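Local coordinates for transcriptional regulator Tm0710 (Thermotoga maritima, PDB 2A61), which probably binds DNA as a MarR-family winged helix-turn-helix regulator and so controls transcription of its target genes, at the interface of chains A and B. Numbering follows the deposited sequence. Chains: chain A/B, transcriptional regulator Tm0710.

Contact 1: the interface of chains A and B. Residues chain A 112, 115-116, 119, 124, 127-128, 131; chain B 4, 7-8, 134.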
loop_
_atom_site.group_PDB
_atom_site.type_symbol
_atom_site.label_atom_id
_atom_site.label_comp_id
_atom_site.label_asym_id
_atom_site.label_seq_id
_atom_site.Cartn_x
_atom_site.Cartn_y
_atom_site.Cartn_z
ATOM N N ILE A 112 -8.608 -2.536 15.043
ATOM C CA ILE A 112 -8.210 -1.350 15.816
ATOM C C ILE A 112 -9.010 -1.272 17.135
ATOM O O ILE A 112 -8.474 -0.842 18.160
ATOM C CB ILE A 112 -8.392 -0.064 14.970
ATOM C CG1 ILE A 112 -7.405 -0.042 13.762
ATOM C CG2 ILE A 112 -8.290 1.221 15.859
ATOM C CD1 ILE A 112 -5.943 -0.064 14.104
ATOM N N ILE A 115 -7.171 -3.315 19.641
ATOM C CA ILE A 115 -5.961 -2.588 20.035
ATOM C C ILE A 115 -6.306 -1.510 21.060
ATOM O O ILE A 115 -5.709 -1.444 22.148
ATOM C CB ILE A 115 -5.249 -1.917 18.804
ATOM C CG1 ILE A 115 -5.047 -2.905 17.649
ATOM C CG2 ILE A 115 -3.928 -1.255 19.216
ATOM C CD1 ILE A 115 -4.853 -4.340 18.046
ATOM N N THR A 116 -7.289 -0.681 20.720
ATOM C CA THR A 116 -7.698 0.411 21.616
ATOM C C THR A 116 -8.303 -0.118 22.928
ATOM O O THR A 116 -8.163 0.514 24.000
ATOM C CB THR A 116 -8.662 1.401 20.933
ATOM O OG1 THR A 116 -9.829 0.696 20.505
ATOM C CG2 THR A 116 -7.994 2.099 19.725
ATOM N N LEU A 119 -5.180 -1.090 25.042
ATOM C CA LEU A 119 -4.531 0.136 25.494
ATOM C C LEU A 119 -5.296 0.823 26.619
ATOM O O LEU A 119 -4.691 1.454 27.493
ATOM C CB LEU A 119 -4.362 1.103 24.330
ATOM C CG LEU A 119 -3.315 0.709 23.292
ATOM C CD1 LEU A 119 -3.578 1.419 21.966
ATOM C CD2 LEU A 119 -1.928 1.056 23.827
ATOM N N SER A 124 -5.670 5.333 24.720
ATOM C CA SER A 124 -6.170 5.422 23.341
ATOM C C SER A 124 -6.502 6.851 22.937
ATOM O O SER A 124 -6.264 7.215 21.793
ATOM C CB SER A 124 -7.409 4.532 23.124
ATOM O OG SER A 124 -7.084 3.171 23.397
ATOM N N ILE A 127 -3.273 8.793 22.404
ATOM C CA ILE A 127 -2.682 8.351 21.152
ATOM C C ILE A 127 -3.470 8.916 19.967
ATOM O O ILE A 127 -2.872 9.333 18.978
ATOM C CB ILE A 127 -2.539 6.800 21.085
ATOM C CG1 ILE A 127 -1.422 6.333 22.018
ATOM C CG2 ILE A 127 -2.276 6.304 19.653
ATOM C CD1 ILE A 127 -1.380 4.846 22.254
ATOM N N LEU A 128 -4.796 8.939 20.069
ATOM C CA LEU A 128 -5.613 9.527 19.008
ATOM C C LEU A 128 -5.319 11.030 18.829
ATOM O O LEU A 128 -5.160 11.504 17.707
ATOM C CB LEU A 128 -7.109 9.243 19.201
ATOM C CG LEU A 128 -8.000 9.542 17.972
ATOM C CD1 LEU A 128 -7.360 9.103 16.655
ATOM C CD2 LEU A 128 -9.372 8.953 18.125
ATOM N N LEU A 131 -2.036 11.286 16.960
ATOM C CA LEU A 131 -2.220 10.921 15.543
ATOM C C LEU A 131 -2.926 12.030 14.774
ATOM O O LEU A 131 -2.622 12.273 13.613
ATOM C CB LEU A 131 -2.991 9.592 15.391
ATOM C CG LEU A 131 -2.289 8.303 15.873
ATOM C CD1 LEU A 131 -3.294 7.180 16.019
ATOM C CD2 LEU A 131 -1.177 7.865 14.915
ATOM N N LYS B 4 -11.150 2.172 16.939
ATOM C CA LYS B 4 -12.027 1.638 15.841
ATOM C C LYS B 4 -12.216 2.632 14.672
ATOM O O LYS B 4 -11.529 2.530 13.660
ATOM C CB LYS B 4 -13.395 1.224 16.414
ATOM C CG LYS B 4 -14.003 2.245 17.433
ATOM C CD LYS B 4 -13.287 2.212 18.805
ATOM C CE LYS B 4 -13.887 1.178 19.739
ATOM N NZ LYS B 4 -15.077 1.731 20.438
ATOM N N PHE B 7 -10.387 6.511 14.774
ATOM C CA PHE B 7 -9.037 5.949 14.935
ATOM C C PHE B 7 -8.572 5.249 13.658
ATOM O O PHE B 7 -7.485 5.518 13.152
ATOM C CB PHE B 7 -8.960 4.997 16.145
ATOM C CG PHE B 7 -7.551 4.806 16.696
ATOM C CD1 PHE B 7 -7.219 5.253 17.965
ATOM C CD2 PHE B 7 -6.551 4.188 15.921
ATOM C CE1 PHE B 7 -5.904 5.082 18.479
ATOM C CE2 PHE B 7 -5.241 4.025 16.408
ATOM C CZ PHE B 7 -4.916 4.451 17.687
ATOM N N GLU B 8 -9.382 4.328 13.136
ATOM C CA GLU B 8 -9.009 3.640 11.896
ATOM C C GLU B 8 -8.837 4.632 10.725
ATOM O O GLU B 8 -7.909 4.534 9.916
ATOM C CB GLU B 8 -10.053 2.561 11.518
ATOM C CG GLU B 8 -9.623 1.702 10.326
ATOM C CD GLU B 8 -9.915 2.334 8.976
ATOM O OE1 GLU B 8 -10.930 3.068 8.844
ATOM O OE2 GLU B 8 -9.155 2.086 8.006
ATOM N N LEU B 134 1.701 1.439 20.672
ATOM C CA LEU B 134 0.637 1.057 19.737
ATOM C C LEU B 134 1.063 -0.119 18.876
ATOM O O LEU B 134 0.272 -1.059 18.645
ATOM C CB LEU B 134 0.309 2.253 18.822
ATOM C CG LEU B 134 -0.681 2.056 17.661
ATOM C CD1 LEU B 134 -2.059 1.722 18.216
ATOM C CD2 LEU B 134 -0.709 3.290 16.703
#
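The ring of B:Phe7, of helix 5-23, plugs into a pocket of chain A built by helices 95-119 and 121-141. CG is roughly anti to the backbone N (chi1 -158°), and the ring extends into chain A. A:Thr116 comes tip to tip over one face, its methyl CG2 standing 4.0 Å from the centroid of the B:Phe7 ring in a CH-pi contact displaced toward the rim. A:Ile112 crosses the aromatic side chain at about a right angle and sets its branch CG2 3.4 Å from CD2 of B:Phe7. At the far end of the ring, CD1 of A:Leu131 reaches CZ of B:Phe7 at 3.6 Å, and CG2 of A:Ile127 meets the same carbon at 3.8 Å, while A:Leu128 slides past in the opposite direction. An alanine in place of B:Phe7 would probably open a gap among these side chains and leave the A:Thr116 methyl without its aromatic partner. Farther out, CD1 of B:Leu134 touches CG2 of A:Ile115 at 3.7 Å. The polar rim is internal to chain A: OG1 of A:Thr116 donates to O of A:Ile112 at 3.1 Å, which would hold the side-chain rotation (chi1 59°) that turns CG2 to the ring. OG of A:Ser124 donates to O of A:Thr116 at 2.9 Å, on a lone pair, tying the two helices together. This apolar knob-in-pocket contact anchors the N-terminal helix of one subunit on the other, as expected of a MarR dimer.

Contact 2: the interface of chains A and B. Residues chain A 14, 17-18, 111-112, 115; chain B 135, 138-139, 141-142.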
loop_
_atom_site.group_PDB
_atom_site.type_symbol
_atom_site.label_atom_id
_atom_site.label_comp_id
_atom_site.label_asym_id
_atom_site.label_seq_id
_atom_site.Cartn_x
_atom_site.Cartn_y
_atom_site.Cartn_z
ATOM N N ILE A 14 3.299 -0.489 11.538
ATOM C CA ILE A 14 1.890 -0.266 11.902
ATOM C C ILE A 14 0.996 -0.359 10.663
ATOM O O ILE A 14 -0.034 -1.034 10.677
ATOM C CB ILE A 14 1.714 1.104 12.605
ATOM C CG1 ILE A 14 2.278 1.015 14.038
ATOM C CG2 ILE A 14 0.261 1.535 12.630
ATOM C CD1 ILE A 14 2.493 2.398 14.706
ATOM N N MET A 17 0.694 -3.912 9.182
ATOM C CA MET A 17 -0.187 -4.813 9.938
ATOM C C MET A 17 -1.661 -4.529 9.696
ATOM O O MET A 17 -2.461 -5.463 9.538
ATOM C CB MET A 17 0.104 -4.801 11.459
ATOM C CG MET A 17 1.423 -5.541 11.791
ATOM S SD MET A 17 1.700 -5.718 13.559
ATOM C CE MET A 17 2.298 -4.051 13.918
ATOM N N VAL A 18 -2.034 -3.252 9.681
ATOM C CA VAL A 18 -3.428 -2.967 9.441
ATOM C C VAL A 18 -3.795 -3.272 7.985
ATOM O O VAL A 18 -4.906 -3.695 7.736
ATOM C CB VAL A 18 -3.852 -1.577 9.892
ATOM C CG1 VAL A 18 -3.157 -0.547 9.103
ATOM C CG2 VAL A 18 -5.402 -1.467 9.815
ATOM N N PHE A 111 -10.121 -4.763 14.099
ATOM C CA PHE A 111 -8.716 -4.932 14.497
ATOM C C PHE A 111 -8.298 -3.768 15.442
ATOM O O PHE A 111 -7.769 -3.988 16.522
ATOM C CB PHE A 111 -7.872 -4.953 13.230
ATOM C CG PHE A 111 -6.402 -5.211 13.456
ATOM C CD1 PHE A 111 -5.972 -6.237 14.292
ATOM C CD2 PHE A 111 -5.453 -4.468 12.767
ATOM C CE1 PHE A 111 -4.649 -6.463 14.479
ATOM C CE2 PHE A 111 -4.087 -4.706 12.966
ATOM C CZ PHE A 111 -3.700 -5.699 13.811
ATOM N N ILE A 112 -8.608 -2.536 15.043
ATOM C CA ILE A 112 -8.210 -1.350 15.816
ATOM C C ILE A 112 -9.010 -1.272 17.135
ATOM O O ILE A 112 -8.474 -0.842 18.160
ATOM C CB ILE A 112 -8.392 -0.064 14.970
ATOM C CG1 ILE A 112 -7.405 -0.042 13.762
ATOM C CG2 ILE A 112 -8.290 1.221 15.859
ATOM C CD1 ILE A 112 -5.943 -0.064 14.104
ATOM N N ILE A 115 -7.171 -3.315 19.641
ATOM C CA ILE A 115 -5.961 -2.588 20.035
ATOM C C ILE A 115 -6.306 -1.510 21.060
ATOM O O ILE A 115 -5.709 -1.444 22.148
ATOM C CB ILE A 115 -5.249 -1.917 18.804
ATOM C CG1 ILE A 115 -5.047 -2.905 17.649
ATOM C CG2 ILE A 115 -3.928 -1.255 19.216
ATOM C CD1 ILE A 115 -4.853 -4.340 18.046
ATOM N N LYS B 135 2.300 -0.043 18.364
ATOM C CA LYS B 135 2.803 -1.076 17.469
ATOM C C LYS B 135 2.897 -2.417 18.197
ATOM O O LYS B 135 2.531 -3.466 17.640
ATOM C CB LYS B 135 4.152 -0.629 16.905
ATOM C CG LYS B 135 4.796 -1.514 15.885
ATOM C CD LYS B 135 5.654 -2.553 16.545
ATOM C CE LYS B 135 6.214 -3.431 15.470
ATOM N NZ LYS B 135 7.517 -4.086 15.870
ATOM N N MET B 138 -0.513 -3.759 18.752
ATOM C CA MET B 138 -1.012 -4.212 17.449
ATOM C C MET B 138 -0.396 -5.595 17.086
ATOM O O MET B 138 -1.089 -6.481 16.641
ATOM C CB MET B 138 -0.682 -3.171 16.385
ATOM C CG MET B 138 -1.230 -3.460 15.004
ATOM S SD MET B 138 -0.939 -2.084 13.857
ATOM C CE MET B 138 -2.104 -0.896 14.489
ATOM N N GLU B 139 0.921 -5.732 17.257
ATOM C CA GLU B 139 1.657 -6.951 16.917
ATOM C C GLU B 139 1.137 -8.129 17.722
ATOM O O GLU B 139 1.036 -9.257 17.205
ATOM C CB GLU B 139 3.175 -6.739 17.132
ATOM C CG GLU B 139 4.079 -7.633 16.303
ATOM C CD GLU B 139 5.441 -6.989 16.030
ATOM O OE1 GLU B 139 5.834 -6.924 14.833
ATOM O OE2 GLU B 139 6.096 -6.520 17.000
ATOM N N ASN B 141 -1.968 -8.486 18.826
ATOM C CA ASN B 141 -3.270 -8.811 18.280
ATOM C C ASN B 141 -3.265 -9.284 16.828
ATOM O O ASN B 141 -4.314 -9.690 16.326
ATOM C CB ASN B 141 -4.217 -7.623 18.432
ATOM C CG ASN B 141 -4.680 -7.434 19.854
ATOM O OD1 ASN B 141 -5.648 -8.065 20.285
ATOM N ND2 ASN B 141 -3.995 -6.555 20.599
ATOM N N PHE B 142 -2.116 -9.239 16.160
ATOM C CA PHE B 142 -2.039 -9.556 14.732
ATOM C C PHE B 142 -1.834 -11.060 14.515
ATOM O O PHE B 142 -0.801 -11.614 14.906
ATOM C CB PHE B 142 -0.911 -8.721 14.109
ATOM C CG PHE B 142 -0.682 -8.938 12.640
ATOM C CD1 PHE B 142 -1.595 -8.484 11.693
ATOM C CD2 PHE B 142 0.517 -9.526 12.189
ATOM C CE1 PHE B 142 -1.353 -8.661 10.336
ATOM C CE2 PHE B 142 0.772 -9.687 10.832
ATOM C CZ PHE B 142 -0.157 -9.257 9.902
#
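B:Met138 of helix 121-141 pushes its side chain between A:Phe111, A:Met17 and A:Ile14. CB lies near the terminal methyl CE of A:Met17. CG, anti to the backbone N (chi1 -176°), reaches the tip of the A:Phe111 ring, 3.5 Å from CZ, and the A:Met17 methyl also packs against it. The thioether SD comes next, 3.5 Å from the main-chain O of A:Ile14 and beside CB of A:Met17. A bend at the last torsion (chi3 -72°) then turns the methyl CE to CG2 of A:Ile14 and CD1 of A:Ile112, each 3.9 Å from it. The side chains of B:Met138 and A:Phe111 cross at about a right angle, with CG of the methionine against CZ and CE2 at the end of the ring.

A:Met17 makes the reciprocal insertion into chain B. Its CG sits over the centre of the B:Phe142 ring, 4.0 Å above the plane, and its SD approaches CA of B:Glu139 at 3.6 Å. The bend at chi3 carries CE back toward B:Met138 and the main-chain O of B:Lys135. At another border, CD1 of A:Ile115 packs against CB of B:Asn141 at 3.4 Å, the two side chains sliding past each other in opposite directions.

The charged groups stay within chain B: NZ of B:Lys135 forms a salt bridge with the carboxylate OE2 of B:Glu139 at 3.0 Å, met on the syn side but 31° out of the carboxylate plane. This bridge links successive turns of the helix, while the aliphatic start of B:Lys135, through CB, packs on CG1 of A:Ile14. No nitrogen or oxygen of one chain bonds to the other here; the contact is apolar packing that holds helices 5-23 and 95-119 of one subunit against helix 121-141 of the other, as expected for the dimerisation region of a MarR protein.

The centres of the C-alpha atoms of contact 1 and contact 2 lie about 9 Å apart, making them neighbouring patches of one continuous interface. Both use A:Ile112 and A:Ile115 on helix 95-119, with different branches: CG2 of each serves contact 1, whereas CD1 of each serves contact 2. Helices 5-23 and 121-141 also recur, but the chain contributing the N-terminal helix switches between the patches. Two-fold symmetry gives each patch a twin with the chains exchanged, and as each N-terminal helix packs on the other subunit, the helices interlock. Such a joint would be expected to set the spacing of the two DNA-binding domains.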